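Local coordinates for protein glutamate receptor IIB (Drosophila melanogaster, PDB 4WXJ) that binds the neurotransmitter glutamate through its extracellular ligand-binding domain and, as part of a muscle receptor, probably gates a postsynaptic cation channel, at residues I118-Y123 and A196-T201; G143-G148 and A176-N181; R187-K192 and Q209-L214. All coordinates share one frame; numbering follows the deposited sequence. Where two conformers were deposited one is given.

Contact 1 (I118-Y123 and A196-T201); sequences ISILSY and AFLMET. With GLU (glutamic acid), chain C.
Glu200 OE1 is the best-held polar atom. Two bonds grip it: the N of the bound glutamate donates to Glu200 OE1 at 2.9 Å, and Tyr226 OH is hydrogen-bonded to it. Glu200 OE2 has a bond with Thr98 OG1 and a weak one from the ligand N. Glu200 CG lies anti to the carbonyl carbon (chi1 -68°) and the chain runs extended, so the acid reaches the ligand from the end of strand 195-200. Glu200 sits at the N-cap position, just before helix 201-208, but its carboxylate goes to the ligand.

Behind it, residues 118-123 and 196-200 pair as antiparallel strands in the mixed sheet of the glutamate-binding domain. Strand 108-123 lies between 195-200 and 214-230. Ser119 N bonds to Met199 O at 2.8 Å, and Met199 N to Ser119 O at 3.0 Å; both are nearly straight. Leu121 and Phe197 form the second hydrogen-bonded pair. On one face Ile120 and Leu198 lie side by side, Ile120 CG1 to Leu198 CD2 at 3.7 Å. On the other, Met199 crosses Leu121 obliquely. Met199 SD touches Leu121 CB and CD2, both at 3.6 Å. Met199 CG takes the crowded position (chi1 64°). Ser119 OG bonds to Gln216 on the next strand.

The buried Glu200 carboxylate faces the ligand amino group, which is probably protonated. That group and the two hydroxyls would favour the charged form of the acid.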
loop_
_atom_site.group_PDB
_atom_site.type_symbol
_atom_site.label_atom_id
_atom_site.label_comp_id
_atom_site.label_asym_id
_atom_site.label_seq_id
_atom_site.Cartn_x
_atom_site.Cartn_y
_atom_site.Cartn_z
ATOM N N ILE A 118 -1.547 -3.581 -10.220
ATOM C CA ILE A 118 -0.110 -3.751 -10.060
ATOM C C ILE A 118 0.575 -3.468 -11.391
ATOM O O ILE A 118 0.020 -3.747 -12.454
ATOM C CB ILE A 118 0.238 -5.177 -9.582
ATOM C CG1 ILE A 118 -0.383 -5.448 -8.209
ATOM C CG2 ILE A 118 1.751 -5.381 -9.524
ATOM C CD1 ILE A 118 -0.348 -6.910 -7.800
ATOM N N SER A 119 1.777 -2.907 -11.335
ATOM C CA SER A 119 2.555 -2.689 -12.545
ATOM C C SER A 119 4.043 -2.646 -12.220
ATOM O O SER A 119 4.452 -2.934 -11.092
ATOM C CB SER A 119 2.116 -1.399 -13.242
ATOM O OG SER A 119 2.567 -1.374 -14.587
ATOM N N ILE A 120 4.844 -2.289 -13.218
ATOM C CA ILE A 120 6.296 -2.361 -13.116
ATOM C C ILE A 120 6.929 -0.972 -13.163
ATOM O O ILE A 120 6.781 -0.252 -14.149
ATOM C CB ILE A 120 6.887 -3.219 -14.253
ATOM C CG1 ILE A 120 6.234 -4.605 -14.284
ATOM C CG2 ILE A 120 8.401 -3.354 -14.092
ATOM C CD1 ILE A 120 6.466 -5.356 -15.578
ATOM N N LEU A 121 7.634 -0.605 -12.096
ATOM C CA LEU A 121 8.410 0.631 -12.075
ATOM C C LEU A 121 9.823 0.335 -12.553
ATOM O O LEU A 121 10.493 -0.553 -12.018
ATOM C CB LEU A 121 8.439 1.246 -10.673
ATOM C CG LEU A 121 9.273 2.525 -10.531
ATOM C CD1 LEU A 121 8.682 3.652 -11.359
ATOM C CD2 LEU A 121 9.389 2.935 -9.073
ATOM N N SER A 122 10.273 1.082 -13.556
ATOM C CA SER A 122 11.571 0.837 -14.170
ATOM C C SER A 122 12.335 2.126 -14.447
ATOM O O SER A 122 11.756 3.210 -14.523
ATOM C CB SER A 122 11.397 0.060 -15.474
ATOM O OG SER A 122 12.648 -0.143 -16.108
ATOM N N TYR A 123 13.649 1.987 -14.590
ATOM C CA TYR A 123 14.497 3.077 -15.042
ATOM C C TYR A 123 14.292 3.234 -16.542
ATOM O O TYR A 123 14.162 2.241 -17.256
ATOM C CB TYR A 123 15.964 2.788 -14.718
ATOM C CG TYR A 123 16.857 4.008 -14.696
ATOM C CD1 TYR A 123 17.051 4.728 -13.525
ATOM C CD2 TYR A 123 17.517 4.433 -15.842
ATOM C CE1 TYR A 123 17.869 5.841 -13.496
ATOM C CE2 TYR A 123 18.338 5.544 -15.824
ATOM C CZ TYR A 123 18.511 6.244 -14.647
ATOM O OH TYR A 123 19.326 7.353 -14.624
ATOM N N ALA A 196 14.070 -3.589 -11.553
ATOM C CA ALA A 196 12.714 -3.092 -11.741
ATOM C C ALA A 196 11.885 -3.419 -10.504
ATOM O O ALA A 196 12.093 -4.447 -9.863
ATOM C CB ALA A 196 12.095 -3.693 -12.982
ATOM N N PHE A 197 10.948 -2.541 -10.171
ATOM C CA PHE A 197 10.181 -2.671 -8.939
ATOM C C PHE A 197 8.711 -2.924 -9.247
ATOM O O PHE A 197 8.051 -2.115 -9.898
ATOM C CB PHE A 197 10.347 -1.411 -8.082
ATOM C CG PHE A 197 9.788 -1.537 -6.692
ATOM C CD1 PHE A 197 10.167 -2.583 -5.868
ATOM C CD2 PHE A 197 8.903 -0.591 -6.200
ATOM C CE1 PHE A 197 9.660 -2.694 -4.587
ATOM C CE2 PHE A 197 8.395 -0.696 -4.920
ATOM C CZ PHE A 197 8.773 -1.749 -4.112
ATOM N N LEU A 198 8.214 -4.068 -8.789
ATOM C CA LEU A 198 6.810 -4.417 -8.948
ATOM C C LEU A 198 6.015 -3.822 -7.793
ATOM O O LEU A 198 6.278 -4.114 -6.624
ATOM C CB LEU A 198 6.646 -5.934 -9.007
ATOM C CG LEU A 198 7.110 -6.572 -10.317
ATOM C CD1 LEU A 198 7.796 -7.898 -10.051
ATOM C CD2 LEU A 198 5.940 -6.753 -11.269
ATOM N N MET A 199 5.046 -2.975 -8.125
ATOM C CA MET A 199 4.332 -2.204 -7.118
ATOM C C MET A 199 2.924 -1.861 -7.575
ATOM O O MET A 199 2.553 -2.096 -8.722
ATOM C CB MET A 199 5.099 -0.921 -6.796
ATOM C CG MET A 199 5.213 0.037 -7.971
ATOM S SD MET A 199 6.401 1.369 -7.693
ATOM C CE MET A 199 5.727 2.142 -6.224
ATOM N N GLU A 200 2.148 -1.293 -6.660
ATOM C CA GLU A 200 0.771 -0.932 -6.939
ATOM C C GLU A 200 0.708 0.358 -7.751
ATOM O O GLU A 200 1.520 1.265 -7.557
ATOM C CB GLU A 200 -0.001 -0.807 -5.627
ATOM C CG GLU A 200 -0.169 -2.155 -4.933
ATOM C CD GLU A 200 -0.700 -2.044 -3.516
ATOM O OE1 GLU A 200 -0.607 -0.952 -2.923
ATOM O OE2 GLU A 200 -1.206 -3.061 -2.996
ATOM N N THR A 201 -0.253 0.421 -8.668
ATOM C CA THR A 201 -0.329 1.499 -9.651
ATOM C C THR A 201 -0.501 2.873 -9.009
ATOM O O THR A 201 -0.018 3.878 -9.535
ATOM C CB THR A 201 -1.483 1.259 -10.634
ATOM O OG1 THR A 201 -2.690 1.003 -9.904
ATOM C CG2 THR A 201 -1.174 0.068 -11.524
HETATM N N GLU C . -0.570 -1.934 -0.226
HETATM C CA GLU C . 0.335 -3.102 -0.040
HETATM C C GLU C . -0.042 -3.870 1.221
HETATM O O GLU C . -1.071 -3.588 1.836
HETATM C CB GLU C . 1.788 -2.640 0.028
HETATM C CG GLU C . 2.367 -2.186 -1.303
HETATM C CD GLU C . 2.828 -3.335 -2.191
HETATM O OE1 GLU C . 3.149 -3.075 -3.369
HETATM O OE2 GLU C . 2.876 -4.494 -1.719
HETATM O OXT GLU C . 0.661 -4.787 1.653
#

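Contact 2 (G143-G148 and A176-N181); sequences GTIRGG and AFTKNN. With GLU (glutamic acid), chain C.
Two loops of the periplasmic-binding-protein-like ligand-binding domain meet at a single backbone bridge between Ile145 and Thr178. One follows strand 141-143; the other leads into helix 181-191. Thr178 N bonds to Thr144 O at 3.0 Å, in the carbonyl plane. Arg146 N bonds to Thr178 O at 2.7 Å, nearly straight at 175°.

The tight part lies around Ile145 and Gly143. Ile145 CG1 is anti to the carbonyl carbon (chi1 -67°) and runs along the backbone of Asn180. The Ile145 and Asn181 side chains cross at about a right angle, with Ile145 CD1 3.4 Å from Asn181 ND2. Gly143 CA packs closely on Ala176 O. Thr144 lies beside Phe177, with Thr144 OG1 at the edge of the ring and 3.5 Å from Phe177 CD1. That OG1 is hydrogen-bonded to Ser151 OG.

Arg146 and Lys179 mark the solvent side. The Arg146 chain starts anti to the backbone N, then bends at chi3. One guanidinium face lies over Thr178 N, and the group crosses Phe177 obliquely, the two planes 57° apart. Arg146 NH2 makes a salt bridge with Asp175; its approach to Phe177 O is poorly angled. Lys179 turns away from the other loop and makes little contact with it.

A type II turn from Ile145 to Gly148 carries the first loop to the ligand. Gly147 has positive phi, which favours glycine. Gly148 sits at the N-cap position of helix 149-155, and Gly148 CA lies 3.6 Å from the ligand OXT. Ile145 CD1 lies 3.7 Å from CG of the bound glutamate.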
loop_
_atom_site.group_PDB
_atom_site.type_symbol
_atom_site.label_atom_id
_atom_site.label_comp_id
_atom_site.label_asym_id
_atom_site.label_seq_id
_atom_site.Cartn_x
_atom_site.Cartn_y
_atom_site.Cartn_z
ATOM N N GLY A 143 11.776 -7.175 -7.953
ATOM C CA GLY A 143 11.225 -7.602 -6.682
ATOM C C GLY A 143 10.083 -6.740 -6.180
ATOM O O GLY A 143 9.626 -5.825 -6.869
ATOM N N THR A 144 9.632 -7.044 -4.965
ATOM C CA THR A 144 8.498 -6.365 -4.346
ATOM C C THR A 144 8.803 -6.027 -2.893
ATOM O O THR A 144 9.882 -6.330 -2.385
ATOM C CB THR A 144 7.219 -7.237 -4.382
ATOM O OG1 THR A 144 7.390 -8.378 -3.530
ATOM C CG2 THR A 144 6.911 -7.703 -5.793
ATOM N N ILE A 145 7.840 -5.406 -2.223
ATOM C CA ILE A 145 7.940 -5.190 -0.789
ATOM C C ILE A 145 7.804 -6.528 -0.076
ATOM O O ILE A 145 6.902 -7.312 -0.372
ATOM C CB ILE A 145 6.870 -4.212 -0.287
ATOM C CG1 ILE A 145 7.145 -2.819 -0.851
ATOM C CG2 ILE A 145 6.853 -4.164 1.242
ATOM C CD1 ILE A 145 5.996 -1.851 -0.687
ATOM N N ARG A 146 8.701 -6.772 0.871
ATOM C CA ARG A 146 8.726 -8.019 1.622
ATOM C C ARG A 146 7.449 -8.198 2.437
ATOM O O ARG A 146 7.128 -7.371 3.289
ATOM C CB ARG A 146 9.953 -8.042 2.537
ATOM C CG ARG A 146 10.164 -9.343 3.294
ATOM C CD ARG A 146 11.450 -9.305 4.114
ATOM N NE ARG A 146 12.618 -8.977 3.292
ATOM C CZ ARG A 146 13.162 -7.766 3.180
ATOM N NH1 ARG A 146 12.668 -6.725 3.842
ATOM N NH2 ARG A 146 14.218 -7.594 2.398
ATOM N N GLY A 147 6.718 -9.276 2.168
ATOM C CA GLY A 147 5.498 -9.562 2.898
ATOM C C GLY A 147 4.342 -8.637 2.555
ATOM O O GLY A 147 3.316 -8.646 3.236
ATOM N N GLY A 148 4.503 -7.839 1.503
ATOM C CA GLY A 148 3.461 -6.921 1.076
ATOM C C GLY A 148 2.399 -7.620 0.247
ATOM O O GLY A 148 2.505 -8.813 -0.032
ATOM N N ALA A 176 15.986 -9.640 -3.501
ATOM C CA ALA A 176 15.215 -8.850 -4.452
ATOM C C ALA A 176 14.141 -8.021 -3.757
ATOM O O ALA A 176 13.611 -7.075 -4.338
ATOM C CB ALA A 176 14.584 -9.757 -5.499
ATOM N N PHE A 177 13.831 -8.366 -2.511
ATOM C CA PHE A 177 12.746 -7.712 -1.786
ATOM C C PHE A 177 13.215 -6.483 -1.006
ATOM O O PHE A 177 14.395 -6.354 -0.681
ATOM C CB PHE A 177 12.079 -8.711 -0.843
ATOM C CG PHE A 177 11.509 -9.909 -1.546
ATOM C CD1 PHE A 177 10.215 -9.889 -2.038
ATOM C CD2 PHE A 177 12.271 -11.051 -1.727
ATOM C CE1 PHE A 177 9.689 -10.988 -2.690
ATOM C CE2 PHE A 177 11.751 -12.152 -2.378
ATOM C CZ PHE A 177 10.458 -12.121 -2.860
ATOM N N THR A 178 12.272 -5.588 -0.713
ATOM C CA THR A 178 12.556 -4.337 -0.012
ATOM C C THR A 178 11.601 -4.157 1.166
ATOM O O THR A 178 10.610 -4.877 1.283
ATOM C CB THR A 178 12.428 -3.125 -0.948
ATOM O OG1 THR A 178 11.061 -2.971 -1.348
ATOM C CG2 THR A 178 13.299 -3.305 -2.184
ATOM N N LYS A 179 11.892 -3.187 2.029
ATOM C CA LYS A 179 11.095 -2.981 3.235
ATOM C C LYS A 179 9.877 -2.091 2.979
ATOM O O LYS A 179 8.896 -2.155 3.719
ATOM C CB LYS A 179 11.957 -2.379 4.352
ATOM C CG LYS A 179 12.205 -0.884 4.237
ATOM C CD LYS A 179 13.197 -0.402 5.289
ATOM C CE LYS A 179 12.593 -0.455 6.685
ATOM N NZ LYS A 179 13.510 0.101 7.719
ATOM N N ASN A 180 9.941 -1.261 1.943
ATOM C CA ASN A 180 8.835 -0.360 1.624
ATOM C C ASN A 180 8.941 0.220 0.215
ATOM O O ASN A 180 9.895 -0.066 -0.509
ATOM C CB ASN A 180 8.765 0.773 2.654
ATOM C CG ASN A 180 10.082 1.525 2.798
ATOM O OD1 ASN A 180 10.828 1.697 1.834
ATOM N ND2 ASN A 180 10.371 1.974 4.014
ATOM N N ASN A 181 7.955 1.029 -0.169
ATOM C CA ASN A 181 7.946 1.664 -1.484
ATOM C C ASN A 181 9.154 2.571 -1.695
ATOM O O ASN A 181 9.719 2.617 -2.786
ATOM C CB ASN A 181 6.664 2.479 -1.682
ATOM C CG ASN A 181 5.447 1.608 -1.922
ATOM O OD1 ASN A 181 4.436 1.732 -1.230
ATOM N ND2 ASN A 181 5.535 0.726 -2.909
HETATM N N GLU C . -0.570 -1.934 -0.226
HETATM C CA GLU C . 0.335 -3.102 -0.040
HETATM C C GLU C . -0.042 -3.870 1.221
HETATM O O GLU C . -1.071 -3.588 1.836
HETATM C CB GLU C . 1.788 -2.640 0.028
HETATM C CG GLU C . 2.367 -2.186 -1.303
HETATM C CD GLU C . 2.828 -3.335 -2.191
HETATM O OE1 GLU C . 3.149 -3.075 -3.369
HETATM O OE2 GLU C . 2.876 -4.494 -1.719
HETATM O OXT GLU C . 0.661 -4.787 1.653
#

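Contact 3 (R187-K192 and Q209-L214); sequences RVKLSK and QRNCEL
The last turn of helix 181-191 rests against the type I beta turn Asn211-Leu214, which leads into strand 214-230. The turn carries Cys212, joined by a disulfide to Cys268. Cys212 itself does not touch the helix segment. The contact is small and lies away from the glutamate pocket.

Lys189 does most of the reaching. Its CG is anti to the carbonyl carbon (chi1 -71°), and the chain bends at chi3 (74°). This brings NZ to Asn211; the two side chains cross at about a right angle. Lys189 NZ bonds to Asn211 OD1 at 2.9 Å, coming from above the carbonyl plane. The other end of that amide is also held, since Asn211 ND2 bonds to Tyr207 O. The two bonds together fix how the amide is turned.

Glu213 crosses the lysine chain obliquely. Its CG is in the crowded position and the chain bends at chi2. Glu213 OE2 meets the methylenes, 3.5 Å from Lys189 CE. The charged atoms stay apart, with Lys189 NZ 4.7 Å from Glu213 OE2, so any attraction probably acts at longer range.

Nearer the helix backbone, the contact is apolar. Leu214 CD1 lies 3.9 Å from Lys189 CG. Leu214 CD2 meets Val188 CG1 at 3.6 Å, the two side chains crossing obliquely.

Val188 also packs on Tyr195 and Phe197 of strand 195-200. Leu214 touches Leu121 and Tyr123 of strand 108-123. The helix end and the turn thus lie against neighbouring strands of one mixed sheet.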
loop_
_atom_site.group_PDB
_atom_site.type_symbol
_atom_site.label_atom_id
_atom_site.label_comp_id
_atom_site.label_asym_id
_atom_site.label_seq_id
_atom_site.Cartn_x
_atom_site.Cartn_y
_atom_site.Cartn_z
ATOM N N ARG A 187 15.938 2.008 -5.052
ATOM C CA ARG A 187 16.748 0.949 -5.638
ATOM C C ARG A 187 16.696 0.973 -7.167
ATOM O O ARG A 187 17.692 0.681 -7.824
ATOM C CB ARG A 187 16.295 -0.416 -5.119
ATOM C CG ARG A 187 17.198 -1.556 -5.548
ATOM C CD ARG A 187 16.876 -2.842 -4.806
ATOM N NE ARG A 187 17.650 -3.967 -5.317
ATOM C CZ ARG A 187 17.556 -5.212 -4.863
ATOM N NH1 ARG A 187 16.718 -5.505 -3.876
ATOM N NH2 ARG A 187 18.304 -6.169 -5.397
ATOM N N VAL A 188 15.541 1.313 -7.732
ATOM C CA VAL A 188 15.417 1.421 -9.183
ATOM C C VAL A 188 16.272 2.578 -9.697
ATOM O O VAL A 188 16.944 2.461 -10.723
ATOM C CB VAL A 188 13.952 1.632 -9.621
ATOM C CG1 VAL A 188 13.865 1.891 -11.126
ATOM C CG2 VAL A 188 13.110 0.424 -9.254
ATOM N N LYS A 189 16.236 3.696 -8.978
ATOM C CA LYS A 189 17.008 4.875 -9.352
ATOM C C LYS A 189 18.509 4.598 -9.284
ATOM O O LYS A 189 19.247 4.899 -10.220
ATOM C CB LYS A 189 16.639 6.057 -8.447
ATOM C CG LYS A 189 15.248 6.616 -8.718
ATOM C CD LYS A 189 14.632 7.280 -7.493
ATOM C CE LYS A 189 15.260 8.628 -7.188
ATOM N NZ LYS A 189 14.567 9.303 -6.052
ATOM N N LEU A 190 18.950 4.008 -8.178
ATOM C CA LEU A 190 20.367 3.725 -7.969
ATOM C C LEU A 190 20.902 2.663 -8.930
ATOM O O LEU A 190 22.095 2.636 -9.231
ATOM C CB LEU A 190 20.606 3.271 -6.527
ATOM C CG LEU A 190 20.392 4.321 -5.434
ATOM C CD1 LEU A 190 20.345 3.658 -4.065
ATOM C CD2 LEU A 190 21.488 5.374 -5.479
ATOM N N SER A 191 20.017 1.793 -9.406
ATOM C CA SER A 191 20.421 0.637 -10.200
ATOM C C SER A 191 20.595 0.958 -11.685
ATOM O O SER A 191 21.128 0.144 -12.440
ATOM C CB SER A 191 19.398 -0.487 -10.029
ATOM O OG SER A 191 19.447 -1.012 -8.712
ATOM N N LYS A 192 20.138 2.136 -12.102
ATOM C CA LYS A 192 20.361 2.619 -13.465
ATOM C C LYS A 192 19.767 1.707 -14.547
ATOM O O LYS A 192 20.100 1.839 -15.727
ATOM C CB LYS A 192 21.865 2.802 -13.710
ATOM C CG LYS A 192 22.326 4.248 -13.712
ATOM C CD LYS A 192 22.120 4.906 -12.360
ATOM C CE LYS A 192 22.908 6.199 -12.256
ATOM N NZ LYS A 192 22.541 6.987 -11.049
ATOM N N GLN A 209 5.710 10.354 -11.272
ATOM C CA GLN A 209 5.447 11.759 -11.561
ATOM C C GLN A 209 6.469 12.693 -10.914
ATOM O O GLN A 209 6.637 13.832 -11.348
ATOM C CB GLN A 209 4.039 12.131 -11.092
ATOM C CG GLN A 209 2.929 11.545 -11.952
ATOM C CD GLN A 209 1.524 11.829 -11.425
ATOM O OE1 GLN A 209 0.537 11.568 -12.115
ATOM N NE2 GLN A 209 1.426 12.359 -10.205
ATOM N N ARG A 210 7.151 12.204 -9.880
ATOM C CA ARG A 210 8.104 13.010 -9.116
ATOM C C ARG A 210 9.560 12.613 -9.382
ATOM O O ARG A 210 10.479 13.132 -8.747
ATOM C CB ARG A 210 7.792 12.894 -7.621
ATOM C CG ARG A 210 6.513 13.612 -7.222
ATOM C CD ARG A 210 5.992 13.159 -5.870
ATOM N NE ARG A 210 4.784 13.891 -5.494
ATOM C CZ ARG A 210 3.585 13.694 -6.036
ATOM N NH1 ARG A 210 3.418 12.784 -6.988
ATOM N NH2 ARG A 210 2.547 14.410 -5.625
ATOM N N ASN A 211 9.759 11.695 -10.324
ATOM C CA ASN A 211 11.093 11.219 -10.687
ATOM C C ASN A 211 11.170 10.958 -12.189
ATOM O O ASN A 211 10.734 9.915 -12.677
ATOM C CB ASN A 211 11.447 9.951 -9.907
ATOM C CG ASN A 211 11.534 10.193 -8.411
ATOM O OD1 ASN A 211 12.601 10.496 -7.879
ATOM N ND2 ASN A 211 10.404 10.065 -7.725
ATOM N N CYS A 212 11.738 11.919 -12.911
ATOM C CA CYS A 212 11.693 11.931 -14.371
ATOM C C CYS A 212 12.543 10.840 -15.024
ATOM O O CYS A 212 12.396 10.572 -16.215
ATOM C CB CYS A 212 12.135 13.304 -14.887
ATOM S SG CYS A 212 11.181 14.700 -14.218
ATOM N N GLU A 213 13.426 10.211 -14.255
ATOM C CA GLU A 213 14.284 9.163 -14.801
ATOM C C GLU A 213 13.597 7.796 -14.768
ATOM O O GLU A 213 14.184 6.789 -15.170
ATOM C CB GLU A 213 15.616 9.101 -14.040
ATOM C CG GLU A 213 15.550 8.575 -12.605
ATOM C CD GLU A 213 15.225 9.651 -11.587
ATOM O OE1 GLU A 213 14.323 10.474 -11.850
ATOM O OE2 GLU A 213 15.879 9.675 -10.522
ATOM N N LEU A 214 12.351 7.771 -14.296
ATOM C CA LEU A 214 11.604 6.526 -14.134
ATOM C C LEU A 214 10.377 6.477 -15.038
ATOM O O LEU A 214 9.843 7.510 -15.437
ATOM C CB LEU A 214 11.175 6.359 -12.676
ATOM C CG LEU A 214 12.292 6.423 -11.636
ATOM C CD1 LEU A 214 11.715 6.265 -10.239
ATOM C CD2 LEU A 214 13.349 5.364 -11.908
#

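Contacts 1 and 2 both reach the bound glutamate. Contact 1 meets its amino group, and contact 2 brings Ile145 and Gly148 beside it. Their centres are 11 Å apart. Strand 195-200 joins them: Leu198 N lies 3.0 Å from Gly143 O, a probable hydrogen bond, and Phe197 CE1 packs 3.5 Å from Thr178 OG1. Contact 3 stands farther off, with the Val188 side chain about 12 Å from the ligand. It still packs on contact 1, where Phe197 CB is 3.5 Å from Val188 CG2. Helix 181-191 links contacts 2 and 3: it starts at Asn181 and its last turn carries Val188 and Lys189. Their centres are 16 Å apart.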